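Side-chain contact in DUF5751 domain-containing protein (PDB 2RBG), which is of unknown function but folds as a compact alpha/beta domain built round a five-stranded parallel sheet: residues Q47-V50 / T51-E55. Residues are numbered along the deposited sequence; the frame is centred on the assembly and turned at random.
Sequences QELV and TLIRE
Ile53 overlaps the last turn of helix 46-52 on its buried side, its CG2 methyl lying 4.0 Å from CD1 of Leu49 as the two side chains pass at a slant. Its CG1 branch lies against the backbone of the preceding turn, 3.4 Å from Leu49 O, and also reaches CA of Val50. That approach follows from chi1 of 66°, which sets CG1 between the backbone N and the carbonyl carbon of Ile53. Leu49 O is therefore flanked by aliphatic carbon while it accepts the Ile53 N-H, 2.9 Å from Ile53 N to Leu49 O and nearly in line with the carbonyl bond. CB and CG of Leu52 lie alongside the carbonyl oxygens of Leu49 and Glu48 respectively, and Leu52 N bonds to Glu48 O at 3.1 Å.

On the more exposed side a hydroxyl takes part. Thr51 has OG1 turned back beside its own backbone N (chi1 -67°), within 2.9 Å of Gln47 O, to which it donates. Thr51 N donates to the same oxygen, Thr51 N to Gln47 O being 3.1 Å, and the two donors arrive from opposite faces of the carbonyl plane. After this turn, Ile53 leaves helical geometry and stands at the N-cap position of helix 54-59, so that it marks the break between the two helices.

Leu49 continues onto Leu67 and Leu69 of strand 64-70, whereas Ile53 meets Phe21 of helix 17-31, joining this junction to both sheet and neighbouring helix. With an alanine in place of Ile53, CG1, CG2 and CD1 would be gone, which would probably leave Leu49 CD1 without its methyl partner and open a gap towards Phe21. The contact thus divides its chemistry: aliphatic branches pack inward, while a hydroxyl on the outer side gives one helix carbonyl a second donor.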
ATOM      1  N   GLN A  47       6.945  27.883   6.834  1.00 24.63           N
ATOM      2  CA  GLN A  47       7.100  28.580   5.563  1.00 25.17           C
ATOM      3  C   GLN A  47       7.868  27.804   4.501  1.00 23.21           C
ATOM      4  O   GLN A  47       7.528  27.870   3.320  1.00 24.07           O
ATOM      5  CB  GLN A  47       7.758  29.944   5.785  1.00 28.35           C
ATOM      6  CG  GLN A  47       6.882  30.919   6.553  1.00 36.99           C
ATOM      7  CD  GLN A  47       5.471  30.993   5.996  1.00 43.34           C
ATOM      8  OE1 GLN A  47       5.272  31.185   4.794  1.00 46.34           O
ATOM      9  NE2 GLN A  47       4.481  30.843   6.870  1.00 45.64           N
ATOM     10  N   GLU A  48       8.903  27.074   4.907  1.00 23.97           N
ATOM     11  CA  GLU A  48       9.674  26.295   3.948  1.00 22.97           C
ATOM     12  C   GLU A  48       8.829  25.144   3.415  1.00 22.51           C
ATOM     13  O   GLU A  48       8.870  24.832   2.226  1.00 17.54           O
ATOM     14  CB  GLU A  48      10.958  25.755   4.587  1.00 27.75           C
ATOM     15  CG  GLU A  48      11.706  24.771   3.694  1.00 35.85           C
ATOM     16  CD  GLU A  48      13.155  24.575   4.098  1.00 42.98           C
ATOM     17  OE1 GLU A  48      13.434  24.460   5.311  1.00 46.34           O
ATOM     18  OE2 GLU A  48      14.018  24.526   3.196  1.00 44.85           O
ATOM     19  N   LEU A  49       8.057  24.518   4.297  1.00 18.62           N
ATOM     20  CA  LEU A  49       7.201  23.413   3.885  1.00 18.78           C
ATOM     21  C   LEU A  49       6.155  23.901   2.893  1.00 17.00           C
ATOM     22  O   LEU A  49       5.990  23.327   1.818  1.00 16.05           O
ATOM     23  CB  LEU A  49       6.494  22.793   5.094  1.00 16.29           C
ATOM     24  CG  LEU A  49       5.443  21.736   4.736  1.00 16.44           C
ATOM     25  CD1 LEU A  49       6.110  20.564   4.025  1.00 17.18           C
ATOM     26  CD2 LEU A  49       4.732  21.265   5.995  1.00 19.52           C
ATOM     27  N   VAL A  50       5.443  24.959   3.268  1.00 16.87           N
ATOM     28  CA  VAL A  50       4.403  25.527   2.419  1.00 15.59           C
ATOM     29  C   VAL A  50       4.953  25.875   1.042  1.00 17.36           C
ATOM     30  O   VAL A  50       4.244  25.799   0.041  1.00 15.94           O
ATOM     31  CB  VAL A  50       3.797  26.793   3.059  1.00 20.49           C
ATOM     32  CG1 VAL A  50       2.712  27.361   2.163  1.00 22.89           C
ATOM     33  CG2 VAL A  50       3.230  26.457   4.433  1.00 20.90           C
ATOM     34  N   THR A  51       6.221  26.270   0.997  1.00 16.58           N
ATOM     35  CA  THR A  51       6.857  26.610  -0.268  1.00 13.61           C
ATOM     36  C   THR A  51       7.029  25.337  -1.096  1.00 13.20           C
ATOM     37  O   THR A  51       6.736  25.319  -2.291  1.00 14.98           O
ATOM     38  CB  THR A  51       8.229  27.267  -0.033  1.00 16.56           C
ATOM     39  OG1 THR A  51       8.036  28.542   0.594  1.00 19.12           O
ATOM     40  CG2 THR A  51       8.974  27.454  -1.349  1.00 17.52           C
ATOM     41  N   LEU A  52       7.489  24.268  -0.453  1.00 13.91           N
ATOM     42  CA  LEU A  52       7.688  22.996  -1.141  1.00 13.78           C
ATOM     43  C   LEU A  52       6.395  22.378  -1.668  1.00 16.52           C
ATOM     44  O   LEU A  52       6.372  21.819  -2.766  1.00 20.03           O
ATOM     45  CB  LEU A  52       8.373  21.987  -0.212  1.00 15.00           C
ATOM     46  CG  LEU A  52       9.841  22.223   0.145  1.00 18.12           C
ATOM     47  CD1 LEU A  52      10.303  21.162   1.135  1.00 19.35           C
ATOM     48  CD2 LEU A  52      10.687  22.180  -1.118  1.00 20.14           C
ATOM     49  N   ILE A  53       5.319  22.473  -0.896  1.00 13.70           N
ATOM     50  CA  ILE A  53       4.053  21.877  -1.312  1.00 15.34           C
ATOM     51  C   ILE A  53       3.060  22.866  -1.913  1.00 16.08           C
ATOM     52  O   ILE A  53       1.877  22.554  -2.051  1.00 12.68           O
ATOM     53  CB  ILE A  53       3.367  21.157  -0.132  1.00 13.70           C
ATOM     54  CG1 ILE A  53       2.941  22.172   0.929  1.00 12.89           C
ATOM     55  CG2 ILE A  53       4.314  20.129   0.468  1.00 15.48           C
ATOM     56  CD1 ILE A  53       2.144  21.569   2.066  1.00 17.37           C
ATOM     57  N   ARG A  54       3.542  24.048  -2.281  1.00 14.93           N
ATOM     58  CA  ARG A  54       2.681  25.075  -2.860  1.00 17.46           C
ATOM     59  C   ARG A  54       1.785  24.540  -3.974  1.00 15.05           C
ATOM     60  O   ARG A  54       0.584  24.804  -3.989  1.00 13.17           O
ATOM     61  CB  ARG A  54       3.521  26.230  -3.411  1.00 21.33           C
ATOM     62  CG  ARG A  54       2.688  27.355  -4.012  1.00 27.86           C
ATOM     63  CD  ARG A  54       3.550  28.391  -4.721  1.00 38.40           C
ATOM     64  NE  ARG A  54       4.321  27.807  -5.817  1.00 45.55           N
ATOM     65  CZ  ARG A  54       5.630  27.576  -5.774  1.00 48.28           C
ATOM     66  NH1 ARG A  54       6.245  27.037  -6.820  1.00 49.43           N
ATOM     67  NH2 ARG A  54       6.328  27.894  -4.691  1.00 44.89           N
ATOM     68  N   GLU A  55       2.372  23.793  -4.905  1.00 14.40           N
ATOM     69  CA  GLU A  55       1.617  23.238  -6.027  1.00 18.96           C
ATOM     70  C   GLU A  55       0.503  22.303  -5.572  1.00 15.03           C
ATOM     71  O   GLU A  55      -0.611  22.347  -6.097  1.00 13.65           O
ATOM     72  CB  GLU A  55       2.562  22.497  -6.980  1.00 20.18           C
ATOM     73  CG  GLU A  55       1.895  21.952  -8.233  1.00 27.21           C
ATOM     74  CD  GLU A  55       1.145  23.018  -9.010  1.00 30.48           C
ATOM     75  OE1 GLU A  55       1.652  24.156  -9.105  1.00 32.00           O
ATOM     76  OE2 GLU A  55       0.052  22.714  -9.536  1.00 30.82           O
TER